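Local structure of amphiphysin (Drosophila melanogaster, 1URU) at residues Arg48-Ala53 against Gly126-Met131; Arg55-Phe60 against Pro120-Thr125; Ser104-Phe109 against Gln216-Glu221. The protein probably binds lipid membranes and senses or generates their curvature during endocytosis, acting through a dimeric, coiled-coil BAR domain. All blocks are in the same frame, centred on the assembly; numbering follows the deposited sequence.

Contact 1: residues Arg48-Ala53 against Gly126-Met131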
loop_
_atom_site.group_PDB
_atom_site.type_symbol
_atom_site.label_atom_id
_atom_site.label_comp_id
_atom_site.label_asym_id
_atom_site.label_seq_id
_atom_site.Cartn_x
_atom_site.Cartn_y
_atom_site.Cartn_z
ATOM N N ARG A 48 26.076 -9.430 13.776
ATOM C CA ARG A 48 25.567 -9.421 12.400
ATOM C C ARG A 48 24.206 -10.091 12.278
ATOM O O ARG A 48 23.374 -9.676 11.466
ATOM C CB ARG A 48 26.545 -10.114 11.435
ATOM C CG ARG A 48 27.626 -9.193 10.833
ATOM C CD ARG A 48 28.755 -9.897 10.017
ATOM N NE ARG A 48 28.768 -11.353 10.216
ATOM C CZ ARG A 48 28.110 -12.242 9.475
ATOM N NH1 ARG A 48 27.373 -11.859 8.433
ATOM N NH2 ARG A 48 28.176 -13.529 9.786
ATOM N N GLN A 49 23.995 -11.144 13.065
ATOM C CA GLN A 49 22.716 -11.860 13.073
ATOM C C GLN A 49 21.645 -10.929 13.655
ATOM O O GLN A 49 20.552 -10.841 13.113
ATOM C CB GLN A 49 22.818 -13.162 13.882
ATOM C CG GLN A 49 21.581 -14.040 13.855
ATOM C CD GLN A 49 21.702 -15.303 14.718
ATOM O OE1 GLN A 49 22.639 -15.452 15.491
ATOM N NE2 GLN A 49 20.755 -16.211 14.570
ATOM N N GLN A 50 21.997 -10.218 14.732
ATOM C CA GLN A 50 21.107 -9.268 15.396
ATOM C C GLN A 50 20.811 -8.032 14.540
ATOM O O GLN A 50 19.716 -7.528 14.558
ATOM C CB GLN A 50 21.708 -8.831 16.732
ATOM C CG GLN A 50 20.965 -7.703 17.437
ATOM C CD GLN A 50 21.548 -7.411 18.796
ATOM O OE1 GLN A 50 22.768 -7.238 18.937
ATOM N NE2 GLN A 50 20.693 -7.355 19.800
ATOM N N ALA A 51 21.792 -7.542 13.803
ATOM C CA ALA A 51 21.593 -6.382 12.932
ATOM C C ALA A 51 20.667 -6.737 11.776
ATOM O O ALA A 51 19.904 -5.895 11.321
ATOM C CB ALA A 51 22.953 -5.862 12.387
ATOM N N SER A 52 20.753 -7.989 11.316
ATOM C CA SER A 52 19.955 -8.484 10.181
ATOM C C SER A 52 18.498 -8.763 10.583
ATOM O O SER A 52 17.596 -8.531 9.798
ATOM C CB SER A 52 20.568 -9.760 9.568
ATOM O OG SER A 52 21.841 -9.525 8.979
ATOM N N ALA A 53 18.275 -9.240 11.806
ATOM C CA ALA A 53 16.919 -9.492 12.292
ATOM C C ALA A 53 16.182 -8.194 12.663
ATOM O O ALA A 53 14.974 -8.096 12.462
ATOM C CB ALA A 53 16.938 -10.453 13.472
ATOM N N GLY A 126 13.643 -10.870 19.514
ATOM C CA GLY A 126 13.676 -10.458 20.913
ATOM C C GLY A 126 14.657 -11.257 21.746
ATOM O O GLY A 126 15.039 -10.846 22.850
ATOM N N GLN A 127 15.090 -12.402 21.234
ATOM C CA GLN A 127 16.049 -13.199 21.978
ATOM C C GLN A 127 17.454 -12.627 21.906
ATOM O O GLN A 127 18.278 -12.960 22.751
ATOM C CB GLN A 127 16.007 -14.669 21.559
ATOM C CG GLN A 127 16.544 -14.966 20.190
ATOM C CD GLN A 127 15.975 -16.245 19.603
ATOM O OE1 GLN A 127 15.414 -17.068 20.308
ATOM N NE2 GLN A 127 16.122 -16.405 18.301
ATOM N N PHE A 128 17.702 -11.714 20.974
ATOM C CA PHE A 128 19.026 -11.090 20.832
ATOM C C PHE A 128 19.462 -10.104 21.939
ATOM O O PHE A 128 20.605 -10.188 22.396
ATOM C CB PHE A 128 19.181 -10.443 19.448
ATOM C CG PHE A 128 19.162 -11.432 18.332
ATOM C CD1 PHE A 128 18.001 -11.678 17.628
ATOM C CD2 PHE A 128 20.290 -12.153 18.022
ATOM C CE1 PHE A 128 17.964 -12.604 16.613
ATOM C CE2 PHE A 128 20.268 -13.082 16.994
ATOM C CZ PHE A 128 19.090 -13.312 16.294
ATOM N N PRO A 129 18.623 -9.150 22.339
ATOM C CA PRO A 129 18.978 -8.262 23.465
ATOM C C PRO A 129 19.324 -8.962 24.788
ATOM O O PRO A 129 20.185 -8.461 25.493
ATOM C CB PRO A 129 17.750 -7.345 23.606
ATOM C CG PRO A 129 16.693 -7.973 22.842
ATOM C CD PRO A 129 17.352 -8.745 21.725
ATOM N N GLU A 130 18.695 -10.090 25.100
ATOM C CA GLU A 130 18.969 -10.831 26.356
ATOM C C GLU A 130 20.285 -11.658 26.280
ATOM O O GLU A 130 20.924 -11.961 27.284
ATOM C CB GLU A 130 17.751 -11.723 26.681
ATOM C CG GLU A 130 17.742 -12.441 28.032
ATOM C CD GLU A 130 16.473 -13.299 28.220
ATOM O OE1 GLU A 130 16.215 -14.225 27.392
ATOM O OE2 GLU A 130 15.709 -13.039 29.189
HETATM N N MSE A 131 20.656 -12.015 25.055
HETATM C CA MSE A 131 21.915 -12.657 24.725
HETATM C C MSE A 131 23.015 -11.644 24.799
HETATM O O MSE A 131 24.061 -11.923 25.331
HETATM C CB MSE A 131 21.846 -13.232 23.311
HETATM C CG MSE A 131 23.021 -14.137 22.908
HETATM SE SE MSE A 131 23.465 -15.726 24.175
HETATM C CE MSE A 131 22.110 -16.892 23.703
#

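Contact 2: residues Arg55-Phe60 against Pro120-Thr125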
loop_
_atom_site.group_PDB
_atom_site.type_symbol
_atom_site.label_atom_id
_atom_site.label_comp_id
_atom_site.label_asym_id
_atom_site.label_seq_id
_atom_site.Cartn_x
_atom_site.Cartn_y
_atom_site.Cartn_z
ATOM N N ARG A 55 16.743 -5.266 11.244
ATOM C CA ARG A 55 16.427 -4.703 9.949
ATOM C C ARG A 55 15.200 -5.404 9.330
ATOM O O ARG A 55 14.354 -4.749 8.713
ATOM C CB ARG A 55 17.644 -4.796 9.027
ATOM C CG ARG A 55 17.377 -4.469 7.591
ATOM C CD ARG A 55 18.577 -4.658 6.677
ATOM N NE ARG A 55 18.318 -4.134 5.340
ATOM C CZ ARG A 55 19.160 -4.185 4.311
ATOM N NH1 ARG A 55 20.369 -4.723 4.435
ATOM N NH2 ARG A 55 18.779 -3.680 3.141
ATOM N N LEU A 56 15.092 -6.720 9.473
ATOM C CA LEU A 56 13.979 -7.432 8.859
ATOM C C LEU A 56 12.676 -7.036 9.541
ATOM O O LEU A 56 11.664 -6.820 8.884
ATOM C CB LEU A 56 14.175 -8.937 8.947
ATOM C CG LEU A 56 13.187 -9.776 8.141
ATOM C CD1 LEU A 56 13.346 -9.483 6.664
ATOM C CD2 LEU A 56 13.412 -11.268 8.432
ATOM N N GLN A 57 12.729 -6.919 10.861
ATOM C CA GLN A 57 11.574 -6.543 11.662
ATOM C C GLN A 57 11.145 -5.100 11.341
ATOM O O GLN A 57 9.975 -4.826 11.162
ATOM C CB GLN A 57 11.891 -6.717 13.146
ATOM C CG GLN A 57 10.772 -6.431 14.104
ATOM C CD GLN A 57 11.247 -6.426 15.542
ATOM O OE1 GLN A 57 12.268 -5.806 15.872
ATOM N NE2 GLN A 57 10.529 -7.121 16.395
ATOM N N LYS A 58 12.107 -4.201 11.237
ATOM C CA LYS A 58 11.850 -2.823 10.825
ATOM C C LYS A 58 11.108 -2.783 9.481
ATOM O O LYS A 58 9.972 -2.318 9.415
ATOM C CB LYS A 58 13.180 -2.057 10.744
ATOM C CG LYS A 58 13.048 -0.585 10.484
ATOM C CD LYS A 58 14.247 -0.007 9.708
ATOM C CE LYS A 58 14.218 1.534 9.687
ATOM N NZ LYS A 58 14.770 2.128 10.956
ATOM N N GLU A 59 11.740 -3.297 8.434
ATOM C CA GLU A 59 11.159 -3.259 7.095
ATOM C C GLU A 59 9.822 -3.954 6.990
ATOM O O GLU A 59 8.947 -3.497 6.275
ATOM C CB GLU A 59 12.094 -3.885 6.059
ATOM C CG GLU A 59 13.477 -3.254 5.983
ATOM C CD GLU A 59 13.423 -1.747 5.841
ATOM O OE1 GLU A 59 12.503 -1.228 5.150
ATOM O OE2 GLU A 59 14.308 -1.093 6.435
ATOM N N PHE A 60 9.666 -5.063 7.698
ATOM C CA PHE A 60 8.440 -5.820 7.630
ATOM C C PHE A 60 7.324 -5.056 8.340
ATOM O O PHE A 60 6.179 -5.098 7.928
ATOM C CB PHE A 60 8.608 -7.231 8.224
ATOM C CG PHE A 60 7.415 -8.078 8.020
ATOM C CD1 PHE A 60 7.091 -8.514 6.759
ATOM C CD2 PHE A 60 6.548 -8.333 9.051
ATOM C CE1 PHE A 60 5.948 -9.274 6.538
ATOM C CE2 PHE A 60 5.392 -9.082 8.845
ATOM C CZ PHE A 60 5.087 -9.548 7.585
ATOM N N PRO A 120 6.374 -14.630 15.125
ATOM C CA PRO A 120 7.646 -15.348 15.134
ATOM C C PRO A 120 8.823 -14.430 14.883
ATOM O O PRO A 120 9.893 -14.691 15.423
ATOM C CB PRO A 120 7.479 -16.373 13.999
ATOM C CG PRO A 120 6.072 -16.647 13.995
ATOM C CD PRO A 120 5.397 -15.304 14.249
ATOM N N LEU A 121 8.645 -13.384 14.075
ATOM C CA LEU A 121 9.760 -12.475 13.760
ATOM C C LEU A 121 10.143 -11.642 14.962
ATOM O O LEU A 121 11.328 -11.423 15.207
ATOM C CB LEU A 121 9.420 -11.577 12.581
ATOM C CG LEU A 121 10.455 -10.568 12.070
ATOM C CD1 LEU A 121 11.831 -11.183 11.810
ATOM C CD2 LEU A 121 9.900 -9.861 10.811
ATOM N N ASN A 122 9.121 -11.207 15.705
ATOM C CA ASN A 122 9.290 -10.397 16.913
ATOM C C ASN A 122 9.870 -11.249 18.029
ATOM O O ASN A 122 10.637 -10.744 18.837
ATOM C CB ASN A 122 7.958 -9.769 17.380
ATOM C CG ASN A 122 7.485 -8.609 16.492
ATOM O OD1 ASN A 122 8.261 -7.950 15.810
ATOM N ND2 ASN A 122 6.193 -8.368 16.512
ATOM N N THR A 123 9.522 -12.538 18.045
ATOM C CA THR A 123 10.027 -13.483 19.051
ATOM C C THR A 123 11.506 -13.871 18.829
ATOM O O THR A 123 12.295 -13.935 19.766
ATOM C CB THR A 123 9.148 -14.738 19.064
ATOM O OG1 THR A 123 7.882 -14.427 19.645
ATOM C CG2 THR A 123 9.688 -15.792 19.978
ATOM N N TYR A 124 11.852 -14.130 17.581
ATOM C CA TYR A 124 13.202 -14.476 17.195
ATOM C C TYR A 124 14.081 -13.266 17.374
ATOM O O TYR A 124 15.214 -13.366 17.841
ATOM C CB TYR A 124 13.215 -14.945 15.741
ATOM C CG TYR A 124 14.569 -15.026 15.075
ATOM C CD1 TYR A 124 15.419 -16.129 15.272
ATOM C CD2 TYR A 124 14.990 -14.014 14.218
ATOM C CE1 TYR A 124 16.674 -16.193 14.637
ATOM C CE2 TYR A 124 16.213 -14.068 13.584
ATOM C CZ TYR A 124 17.052 -15.153 13.775
ATOM O OH TYR A 124 18.251 -15.168 13.084
ATOM N N THR A 125 13.541 -12.114 17.025
ATOM C CA THR A 125 14.277 -10.867 17.154
ATOM C C THR A 125 14.550 -10.478 18.609
ATOM O O THR A 125 15.570 -9.836 18.888
ATOM C CB THR A 125 13.522 -9.751 16.442
ATOM O OG1 THR A 125 13.482 -10.039 15.039
ATOM C CG2 THR A 125 14.285 -8.474 16.512
#

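Contact 3: residues Ser104-Phe109 against Gln216-Glu221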
loop_
_atom_site.group_PDB
_atom_site.type_symbol
_atom_site.label_atom_id
_atom_site.label_comp_id
_atom_site.label_asym_id
_atom_site.label_seq_id
_atom_site.Cartn_x
_atom_site.Cartn_y
_atom_site.Cartn_z
ATOM N N SER A 104 -12.332 -9.213 2.014
ATOM C CA SER A 104 -11.983 -10.332 2.875
ATOM C C SER A 104 -10.616 -10.899 2.601
ATOM O O SER A 104 -9.925 -11.261 3.527
ATOM C CB SER A 104 -13.009 -11.438 2.713
ATOM O OG SER A 104 -14.247 -10.998 3.233
ATOM N N LEU A 105 -10.224 -10.996 1.331
ATOM C CA LEU A 105 -8.876 -11.455 0.998
ATOM C C LEU A 105 -7.860 -10.479 1.572
ATOM O O LEU A 105 -6.848 -10.890 2.137
ATOM C CB LEU A 105 -8.662 -11.544 -0.496
ATOM C CG LEU A 105 -9.489 -12.587 -1.222
ATOM C CD1 LEU A 105 -9.338 -12.400 -2.720
ATOM C CD2 LEU A 105 -9.069 -13.981 -0.835
ATOM N N TRP A 106 -8.134 -9.190 1.409
ATOM C CA TRP A 106 -7.246 -8.177 1.933
ATOM C C TRP A 106 -7.148 -8.328 3.446
ATOM O O TRP A 106 -6.098 -8.071 4.029
ATOM C CB TRP A 106 -7.739 -6.767 1.595
ATOM C CG TRP A 106 -7.233 -6.167 0.275
ATOM C CD1 TRP A 106 -7.899 -6.132 -0.928
ATOM C CD2 TRP A 106 -5.980 -5.502 0.052
ATOM N NE1 TRP A 106 -7.140 -5.483 -1.869
ATOM C CE2 TRP A 106 -5.958 -5.087 -1.302
ATOM C CE3 TRP A 106 -4.873 -5.203 0.860
ATOM C CZ2 TRP A 106 -4.877 -4.386 -1.864
ATOM C CZ3 TRP A 106 -3.793 -4.505 0.297
ATOM C CH2 TRP A 106 -3.807 -4.104 -1.050
ATOM N N ALA A 107 -8.225 -8.755 4.092
ATOM C CA ALA A 107 -8.184 -8.941 5.536
ATOM C C ALA A 107 -7.474 -10.232 6.013
ATOM O O ALA A 107 -6.848 -10.193 7.069
ATOM C CB ALA A 107 -9.561 -8.848 6.112
ATOM N N ASP A 108 -7.573 -11.356 5.277
ATOM C CA ASP A 108 -6.771 -12.548 5.602
ATOM C C ASP A 108 -5.311 -12.100 5.513
ATOM O O ASP A 108 -4.567 -12.212 6.487
ATOM C CB ASP A 108 -6.959 -13.763 4.655
ATOM C CG ASP A 108 -8.413 -14.087 4.355
ATOM O OD1 ASP A 108 -9.275 -13.706 5.172
ATOM O OD2 ASP A 108 -8.790 -14.727 3.318
ATOM N N PHE A 109 -4.940 -11.589 4.334
ATOM C CA PHE A 109 -3.600 -11.115 4.012
ATOM C C PHE A 109 -3.036 -10.309 5.173
ATOM O O PHE A 109 -2.014 -10.673 5.725
ATOM C CB PHE A 109 -3.634 -10.301 2.707
ATOM C CG PHE A 109 -2.278 -9.845 2.213
ATOM C CD1 PHE A 109 -1.237 -10.747 2.035
ATOM C CD2 PHE A 109 -2.049 -8.500 1.914
ATOM C CE1 PHE A 109 0.023 -10.311 1.577
ATOM C CE2 PHE A 109 -0.817 -8.061 1.456
ATOM C CZ PHE A 109 0.222 -8.956 1.292
ATOM N N GLN A 216 1.350 -15.392 -1.859
ATOM C CA GLN A 216 0.889 -16.181 -3.001
ATOM C C GLN A 216 -0.624 -16.296 -3.005
ATOM O O GLN A 216 -1.272 -16.025 -4.003
ATOM C CB GLN A 216 1.545 -17.580 -2.993
ATOM C CG GLN A 216 0.662 -18.785 -3.420
ATOM C CD GLN A 216 0.267 -18.747 -4.877
ATOM O OE1 GLN A 216 1.098 -18.500 -5.750
ATOM N NE2 GLN A 216 -1.007 -18.994 -5.149
ATOM N N VAL A 217 -1.179 -16.702 -1.871
ATOM C CA VAL A 217 -2.605 -16.956 -1.779
ATOM C C VAL A 217 -3.374 -15.662 -2.034
ATOM O O VAL A 217 -4.279 -15.655 -2.857
ATOM C CB VAL A 217 -2.964 -17.616 -0.420
ATOM C CG1 VAL A 217 -4.392 -17.308 0.005
ATOM C CG2 VAL A 217 -2.742 -19.121 -0.494
ATOM N N PHE A 218 -2.991 -14.575 -1.355
ATOM C CA PHE A 218 -3.621 -13.251 -1.528
ATOM C C PHE A 218 -3.607 -12.768 -2.970
ATOM O O PHE A 218 -4.610 -12.292 -3.490
ATOM C CB PHE A 218 -2.913 -12.217 -0.661
ATOM C CG PHE A 218 -3.204 -10.801 -1.042
ATOM C CD1 PHE A 218 -4.432 -10.227 -0.743
ATOM C CD2 PHE A 218 -2.243 -10.027 -1.686
ATOM C CE1 PHE A 218 -4.704 -8.909 -1.081
ATOM C CE2 PHE A 218 -2.501 -8.702 -2.025
ATOM C CZ PHE A 218 -3.737 -8.148 -1.725
ATOM N N HIS A 219 -2.465 -12.907 -3.627
ATOM C CA HIS A 219 -2.307 -12.370 -4.958
ATOM C C HIS A 219 -3.068 -13.200 -5.990
ATOM O O HIS A 219 -3.618 -12.665 -6.935
ATOM C CB HIS A 219 -0.822 -12.252 -5.295
ATOM C CG HIS A 219 -0.194 -11.003 -4.770
ATOM N ND1 HIS A 219 -0.610 -9.751 -5.156
ATOM C CD2 HIS A 219 0.808 -10.809 -3.879
ATOM C CE1 HIS A 219 0.111 -8.838 -4.527
ATOM N NE2 HIS A 219 0.991 -9.454 -3.756
ATOM N N ASN A 220 -3.116 -14.505 -5.780
ATOM C CA ASN A 220 -3.708 -15.424 -6.727
ATOM C C ASN A 220 -5.229 -15.417 -6.622
ATOM O O ASN A 220 -5.932 -15.494 -7.631
ATOM C CB ASN A 220 -3.178 -16.829 -6.472
ATOM C CG ASN A 220 -3.851 -17.858 -7.317
ATOM O OD1 ASN A 220 -4.438 -18.790 -6.803
ATOM N ND2 ASN A 220 -3.793 -17.683 -8.636
ATOM N N GLU A 221 -5.745 -15.331 -5.400
ATOM C CA GLU A 221 -7.188 -15.194 -5.216
ATOM C C GLU A 221 -7.638 -13.822 -5.688
ATOM O O GLU A 221 -8.555 -13.731 -6.478
ATOM C CB GLU A 221 -7.613 -15.436 -3.761
ATOM C CG GLU A 221 -7.417 -16.858 -3.234
ATOM C CD GLU A 221 -7.893 -17.933 -4.186
ATOM O OE1 GLU A 221 -8.990 -17.794 -4.768
ATOM O OE2 GLU A 221 -7.136 -18.913 -4.364
#

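Contact 1: residues Arg48-Ala53 against Gly126-Met131
The ring of Phe128 is the flat group on which this contact is built. Over one face sits the backbone of Gln50, in a CH-pi contact that places its CA 4.2 Å from the centroid of the Phe128 ring and 17° off the ring normal. In the ring plane, at the edge, lies the amide of Gln49, with Gln49 CD 3.5 Å from Phe128 CE2. The two planes stand 72° apart, so the amide is not stacked on the ring. Ala53 approaches obliquely, its CB 3.9 Å from Phe128 CE1.

Torsions explain these positions. Phe128 keeps CG beside its backbone N and anti to the carbonyl carbon, which carries the ring across to helix 35-84. Gln49 and Gln50 both hold CG anti to the backbone N and run extended, yet they diverge: the Gln49 side chain crosses that of Phe128 at about a right angle, while Gln50 slides past Phe128 in the opposite direction. Gln50 NE2 ends 3.5 Å from Phe128 CB and lies 4.1 Å from Pro129 CD, a van der Waals contact, since no hydrogen bond links the segments.

The two segments run broadly antiparallel, at 145° with axes 9.9 Å apart, as neighbours in the BAR-domain bundle. Tyr124 pairs edge-to-face with Phe128, and Gln49 NE2 donates to Leu196 O of helix 172-239 and probably also to Tyr124 OH. On the dimer side, Ser52 OG is hydrogen-bonded to Glu83 OE1 of the second subunit.

Chemically, one buried aromatic ring is packed by Gln50 over one face, by the Gln49 side chain with its amide at the edge, and by Ala53 and Tyr124. The buried Gln49 amide finds its polar partners beyond the two segments, which joins this interface to helix 172-239 and fixes the amide beside the ring edge.

Contact 2: residues Arg55-Phe60 against Pro120-Thr125
Leu121 is the first residue of 120-125 to touch 55-60, and it does so with both methyls. Its CG is anti to the backbone N, so the side chain extends across the gap and forks at the tip. On one branch, Leu121 CD1 meets Leu56 CD2 at 3.7 Å. The other branch lies against the backbone, Leu121 CD2 being 3.8 Å from Gln57 CA. The same methyl touches the root of an aromatic side chain, with Leu121 CD2 3.9 Å from Phe60 CB.

Asn122 follows at the margin. Its CB points along the interface, but the amide turns inward and Asn122 OD1 accepts a hydrogen bond from Gln57 NE2 at 2.5 Å. The N-H...O angle of 161° shows a fairly straight bond, and the acceptor lies close to the plane of the Gln57 amide. At the other end the donor sits above the Asn122 carbonyl plane, consistent with amide planes 54° apart.

One turn on, Thr125 keeps its methyl anti to the backbone N, directing it at Gln57: Thr125 CG2 is 3.4 Å from Gln57 OE1. Its hydroxyl turns back to its own helix, Thr125 OG1 donating to Leu121 O at 2.6 Å, a carbonyl that also accepts from Thr125 N.

The segments run at 151°, with axes 10.0 Å apart. Behind helix 35-84 stands the second subunit, where Glu83 forms a salt bridge with Arg55 and Leu77 packs on Phe60; Leu121 also touches Phe203 of helix 172-239.

The contact therefore divides into a buried apolar core around Leu121 and a polar margin where a single amide-amide bond links the segments. The one chi1 that sends the Thr125 hydroxyl to Leu121 O also turns its methyl toward Gln57.

Contact 3: residues Ser104-Phe109 against Gln216-Glu221
An aromatic cluster of Trp106, Phe109 and Phe218 joins helices 92-156 and 172-239 of the BAR-domain bundle. The segments are close to antiparallel, at 170°, with axes 9.5 Å apart.

Phe218, with CG anti to the backbone N, brings its ring against both aromatics of 104-109, face to Phe109 and edge to Trp106. Against Phe109 it forms an offset stack: the ring centroids of Phe109 and Phe218 are 4.0 Å apart and the planes differ by 9°. The near-parallel overlap extends to the root of Phe218, whose CB is 3.5 Å from Phe109 CD1. Against Trp106 the relation is T-shaped. The edge of Phe218 is directed at the indole face, planes 70° apart, and Phe218 CZ stands 3.8 Å from Trp106 CE2. Beside this cluster both Leu105 methyls close on one atom of Glu221, with Leu105 CD2 3.6 Å from Glu221 CB.

Glu221 bends at chi2, taking its carboxylate away to Lys224, a salt bridge along its own helix. Trp106 and Phe109 also touch helix 35-84, at Ser74 and Val67 among others, while His219 meets His219 of the second subunit through an ND1-ND1 hydrogen bond.

Between the segments themselves no hydrogen bond forms, so the join rests on ring stacking and aliphatic contact, and charge stays at the margin.

From the N terminus, helix 35-84 supplies 48-53 and then 55-60. After the turn into helix 92-156 the partners appear in reverse order: 120-125 closes contact 2, and 126-131 closes contact 1 around it, a hairpin whose two contacts have centres 10 Å apart. They touch directly, Ala53 meeting Tyr124. Contact 3 begins at 104-109, within both of these loops, but closes only at 216-221 on helix 172-239, so it crosses both. Its centre is about 22 Å from that of contact 2 and 31 Å from that of contact 1. Together the three tie all three long helices into one elongated bundle, and each also reaches the second subunit.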